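Iminosuccinate reductase (Paracoccus denitrificans, PDB 6RQA) catalyses the NADH-dependent reduction of iminosuccinate to L-aspartate, the step that regenerates the amino-group donor of the beta-hydroxyaspartate cycle. Local coordinates at residues V118-G123 with A325-A330; N125-L130 with A321-V326. All blocks are in the same frame, centred on the assembly; numbering follows the deposited sequence.

In the fold
Interactions 1 and 2 are two neighbouring patches of one buried apolar layer, their centres about 9 Å apart, and both use helix 316-333. In interaction 1 (118-123 with 325-330) the later turns of that helix rest on a strand of the mixed sheet; in interaction 2 (125-130 with 321-326) its middle turns meet helix 125-143, which follows that strand in the chain. Both contacts are wholly aliphatic, but the first sets short alanine and valine side chains against a sheet, whereas the second depends on one long leucine bridging two helices. The patches join directly where CG1 of Val122 lies 3.7 Å from CD1 of Leu127. Interaction 2 lies nearer Lys88, the probable proton donor/acceptor.

Interaction 1. Residues V118-G123 with A325-A330; sequences VSAAVG and AVVELA
Val122 and Val327 form the closest pair between strand 118-123 and helix 325-330, with CG2 of Val122 3.6 Å from CG2 of Val327. Each valine offers the methyl that lies anti to its carbonyl carbon and beside the backbone N, and the two side chains meet at a slant. The branch of Val327 also reaches along the strand: its CG2 sits 3.8 Å from CB of Ala120, two residues before Val122. One methyl thus spans the two consecutive inward-facing positions of the strand, while Ala121 between them points away.

Val122 divides its two methyls between neighbouring helix residues. Standing anti to the backbone N (chi1 -173°), CG1 of Val122 turns to Val326 and meets CG1 of Val326 at 4.0 Å, leaving CG2 for Val327. A beta-branched residue suits this place because its two methyls diverge from one CB and can touch both helix positions without a long, flexible chain. Alanine suits position 120, where the CA atoms of the two segments come nearest: CA of Ala120 is 7.4 Å from CA of Val327, a span filled by one methyl and one valine branch. The contact is purely van der Waals, as fits four buried aliphatic residues.

The axes of the two segments pass 9.6 Å apart at 99°, so the helix runs almost squarely across the strand and touches it through two successive residues, Val326 and Val327. A classic beta bulge, with Ser119 and Ala120 opposite Leu110, interrupts the pairing with strand 104-111; strand 22-25 lies on the other side of strand 118-123. The helix packs on those two strands as well, Val327 against Leu110 and Leu23 and Val326 against Val25, and Ile30 of helix 30-33 touches both Val122 and Val326.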
loop_
_atom_site.group_PDB
_atom_site.type_symbol
_atom_site.label_atom_id
_atom_site.label_comp_id
_atom_site.label_asym_id
_atom_site.label_seq_id
_atom_site.Cartn_x
_atom_site.Cartn_y
_atom_site.Cartn_z
ATOM N N VAL A 118 4.830 13.517 -0.116
ATOM C CA VAL A 118 3.736 13.345 -1.060
ATOM C C VAL A 118 3.659 14.569 -1.964
ATOM O O VAL A 118 3.848 15.708 -1.516
ATOM C CB VAL A 118 2.413 13.104 -0.309
ATOM C CG1 VAL A 118 2.109 14.260 0.640
ATOM C CG2 VAL A 118 1.269 12.885 -1.290
ATOM N N SER A 119 3.408 14.340 -3.252
ATOM C CA SER A 119 3.343 15.432 -4.213
ATOM C C SER A 119 1.970 15.625 -4.838
ATOM O O SER A 119 1.593 16.765 -5.117
ATOM C CB SER A 119 4.375 15.224 -5.329
ATOM O OG SER A 119 4.177 13.985 -5.986
ATOM N N ALA A 120 1.210 14.554 -5.062
ATOM C CA ALA A 120 -0.063 14.686 -5.755
ATOM C C ALA A 120 -1.015 13.570 -5.349
ATOM O O ALA A 120 -0.594 12.474 -4.972
ATOM C CB ALA A 120 0.127 14.680 -7.277
ATOM N N ALA A 121 -2.309 13.874 -5.430
ATOM C CA ALA A 121 -3.379 12.892 -5.295
ATOM C C ALA A 121 -4.348 13.104 -6.445
ATOM O O ALA A 121 -4.856 14.214 -6.634
ATOM C CB ALA A 121 -4.100 13.022 -3.953
ATOM N N VAL A 122 -4.596 12.050 -7.219
ATOM C CA VAL A 122 -5.390 12.136 -8.437
ATOM C C VAL A 122 -6.494 11.090 -8.387
ATOM O O VAL A 122 -6.266 9.957 -7.947
ATOM C CB VAL A 122 -4.517 11.936 -9.695
ATOM C CG1 VAL A 122 -5.319 12.204 -10.957
ATOM C CG2 VAL A 122 -3.285 12.826 -9.639
ATOM N N GLY A 123 -7.688 11.470 -8.831
ATOM C CA GLY A 123 -8.752 10.492 -8.979
ATOM C C GLY A 123 -8.365 9.423 -9.986
ATOM O O GLY A 123 -7.813 9.713 -11.049
ATOM N N ALA A 325 1.156 12.449 -15.935
ATOM C CA ALA A 325 0.821 13.306 -17.068
ATOM C C ALA A 325 -0.387 14.185 -16.767
ATOM O O ALA A 325 -0.448 15.333 -17.225
ATOM C CB ALA A 325 0.563 12.453 -18.310
ATOM N N VAL A 326 -1.348 13.671 -15.997
ATOM C CA VAL A 326 -2.526 14.458 -15.641
ATOM C C VAL A 326 -2.140 15.632 -14.752
ATOM O O VAL A 326 -2.644 16.750 -14.925
ATOM C CB VAL A 326 -3.582 13.559 -14.972
ATOM C CG1 VAL A 326 -4.577 14.395 -14.182
ATOM C CG2 VAL A 326 -4.304 12.736 -16.017
ATOM N N VAL A 327 -1.245 15.404 -13.788
ATOM C CA VAL A 327 -0.802 16.488 -12.916
ATOM C C VAL A 327 -0.096 17.569 -13.725
ATOM O O VAL A 327 -0.261 18.768 -13.465
ATOM C CB VAL A 327 0.098 15.939 -11.793
ATOM C CG1 VAL A 327 0.564 17.062 -10.883
ATOM C CG2 VAL A 327 -0.641 14.884 -10.992
ATOM N N GLU A 328 0.692 17.164 -14.726
ATOM C CA GLU A 328 1.371 18.137 -15.577
ATOM C C GLU A 328 0.366 19.005 -16.324
ATOM O O GLU A 328 0.504 20.233 -16.375
ATOM C CB GLU A 328 2.297 17.421 -16.564
ATOM C CG GLU A 328 3.351 16.523 -15.929
ATOM C CD GLU A 328 4.580 17.279 -15.454
ATOM O OE1 GLU A 328 4.469 18.482 -15.143
ATOM O OE2 GLU A 328 5.665 16.662 -15.399
ATOM N N LEU A 329 -0.657 18.380 -16.911
ATOM C CA LEU A 329 -1.677 19.139 -17.629
ATOM C C LEU A 329 -2.513 19.986 -16.677
ATOM O O LEU A 329 -2.890 21.115 -17.012
ATOM C CB LEU A 329 -2.570 18.189 -18.425
ATOM C CG LEU A 329 -1.868 17.378 -19.514
ATOM C CD1 LEU A 329 -2.731 16.208 -19.952
ATOM C CD2 LEU A 329 -1.528 18.268 -20.698
ATOM N N ALA A 330 -2.811 19.458 -15.486
ATOM C CA ALA A 330 -3.618 20.203 -14.526
ATOM C C ALA A 330 -2.912 21.474 -14.073
ATOM O O ALA A 330 -3.557 22.508 -13.860
ATOM C CB ALA A 330 -3.957 19.317 -13.327
#

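Interaction 2. Residues N125-L130 with A321-V326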
loop_
_atom_site.group_PDB
_atom_site.type_symbol
_atom_site.label_atom_id
_atom_site.label_comp_id
_atom_site.label_asym_id
_atom_site.label_seq_id
_atom_site.Cartn_x
_atom_site.Cartn_y
_atom_site.Cartn_z
ATOM N N ASN A 125 -10.457 6.591 -11.066
ATOM C CA ASN A 125 -11.493 5.824 -11.754
ATOM C C ASN A 125 -11.332 5.920 -13.267
ATOM O O ASN A 125 -11.088 4.915 -13.946
ATOM C CB ASN A 125 -12.881 6.302 -11.322
ATOM C CG ASN A 125 -13.216 5.906 -9.898
ATOM O OD1 ASN A 125 -12.606 4.998 -9.334
ATOM N ND2 ASN A 125 -14.195 6.585 -9.311
ATOM N N LEU A 126 -11.461 7.131 -13.815
ATOM C CA LEU A 126 -11.316 7.303 -15.257
ATOM C C LEU A 126 -9.905 6.973 -15.724
ATOM O O LEU A 126 -9.721 6.488 -16.846
ATOM C CB LEU A 126 -11.691 8.732 -15.656
ATOM C CG LEU A 126 -11.643 9.050 -17.153
ATOM C CD1 LEU A 126 -12.475 8.049 -17.934
ATOM C CD2 LEU A 126 -12.117 10.468 -17.420
ATOM N N LEU A 127 -8.898 7.218 -14.880
ATOM C CA LEU A 127 -7.523 6.914 -15.265
ATOM C C LEU A 127 -7.330 5.421 -15.495
ATOM O O LEU A 127 -6.634 5.017 -16.434
ATOM C CB LEU A 127 -6.548 7.422 -14.202
ATOM C CG LEU A 127 -6.300 8.930 -14.137
ATOM C CD1 LEU A 127 -5.197 9.245 -13.137
ATOM C CD2 LEU A 127 -5.950 9.477 -15.511
ATOM N N THR A 128 -7.944 4.586 -14.653
ATOM C CA THR A 128 -7.786 3.140 -14.791
ATOM C C THR A 128 -8.300 2.656 -16.141
ATOM O O THR A 128 -7.620 1.898 -16.841
ATOM C CB THR A 128 -8.510 2.419 -13.653
ATOM O OG1 THR A 128 -7.994 2.867 -12.394
ATOM C CG2 THR A 128 -8.310 0.915 -13.768
ATOM N N ALA A 129 -9.504 3.089 -16.525
ATOM C CA ALA A 129 -10.059 2.674 -17.809
ATOM C C ALA A 129 -9.211 3.181 -18.968
ATOM O O ALA A 129 -9.046 2.486 -19.977
ATOM C CB ALA A 129 -11.501 3.164 -17.943
ATOM N N LEU A 130 -8.656 4.387 -18.838
ATOM C CA LEU A 130 -7.856 4.956 -19.918
ATOM C C LEU A 130 -6.550 4.192 -20.108
ATOM O O LEU A 130 -6.200 3.821 -21.234
ATOM C CB LEU A 130 -7.584 6.434 -19.648
ATOM C CG LEU A 130 -8.779 7.367 -19.846
ATOM C CD1 LEU A 130 -8.396 8.794 -19.508
ATOM C CD2 LEU A 130 -9.306 7.270 -21.272
ATOM N N ALA A 321 2.051 6.426 -14.528
ATOM C CA ALA A 321 2.424 7.176 -15.722
ATOM C C ALA A 321 1.285 8.064 -16.202
ATOM O O ALA A 321 1.509 9.217 -16.588
ATOM C CB ALA A 321 2.854 6.219 -16.832
ATOM N N VAL A 322 0.056 7.549 -16.181
ATOM C CA VAL A 322 -1.067 8.332 -16.682
ATOM C C VAL A 322 -1.475 9.403 -15.675
ATOM O O VAL A 322 -2.035 10.437 -16.059
ATOM C CB VAL A 322 -2.242 7.405 -17.046
ATOM C CG1 VAL A 322 -2.947 6.896 -15.794
ATOM C CG2 VAL A 322 -3.217 8.111 -17.971
ATOM N N ALA A 323 -1.191 9.194 -14.387
ATOM C CA ALA A 323 -1.522 10.202 -13.385
ATOM C C ALA A 323 -0.494 11.325 -13.359
ATOM O O ALA A 323 -0.849 12.490 -13.151
ATOM C CB ALA A 323 -1.641 9.562 -12.003
ATOM N N GLN A 324 0.785 10.993 -13.560
ATOM C CA GLN A 324 1.812 12.028 -13.621
ATOM C C GLN A 324 1.560 12.983 -14.780
ATOM O O GLN A 324 1.718 14.200 -14.636
ATOM C CB GLN A 324 3.198 11.392 -13.737
ATOM C CG GLN A 324 4.324 12.381 -14.020
ATOM C CD GLN A 324 4.478 13.434 -12.933
ATOM O OE1 GLN A 324 4.017 13.256 -11.803
ATOM N NE2 GLN A 324 5.130 14.538 -13.271
ATOM N N ALA A 325 1.156 12.449 -15.935
ATOM C CA ALA A 325 0.821 13.306 -17.068
ATOM C C ALA A 325 -0.387 14.185 -16.767
ATOM O O ALA A 325 -0.448 15.333 -17.225
ATOM C CB ALA A 325 0.563 12.453 -18.310
ATOM N N VAL A 326 -1.348 13.671 -15.997
ATOM C CA VAL A 326 -2.526 14.458 -15.641
ATOM C C VAL A 326 -2.140 15.632 -14.752
ATOM O O VAL A 326 -2.644 16.750 -14.925
ATOM C CB VAL A 326 -3.582 13.559 -14.972
ATOM C CG1 VAL A 326 -4.577 14.395 -14.182
ATOM C CG2 VAL A 326 -4.304 12.736 -16.017
#
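Leu127 projects from helix 125-130 onto helix 321-326 and carries all the close contacts of this helix-helix packing, which lies in the part of the ornithine cyclodeaminase/mu-crystallin fold built round the mixed sheet. Measured on these segments, the helix axes make an angle of 124° and approach to 10.1 Å. CG of Leu127 stands anti to the carbonyl carbon (chi1 -74°), sending the forked end across to the other helix, where its methyls part company. CD1 of Leu127 settles over Ala323, 3.7 Å from CB of Ala323, and a residue this small lets the leucine come down close to the helix backbone. CD2 of Leu127 lodges between two valines one turn apart, 3.9 Å from CG2 of Val322 and 3.7 Å from CG2 of Val326. Leu127 and Val322 lie alongside each other, pointing opposite ways, whereas Val326 meets the leucine at a slant with CG2, the branch other than the one that meets Val122. Were Leu127 cut back to an alanine, the loss of both CD methyls would probably open a gap between the helices and leave Val322, Ala323 and Val326 without their shared partner. Next along the helix, Thr128 OG1 is hydrogen-bonded to NZ of Lys88, the proton donor/acceptor by similarity, and the side chain of Arg131, which binds NAD, lies close to that of Val322. Nearer the root of the leucine, CB of Leu127 is 4.0 Å from CG1 of Val322.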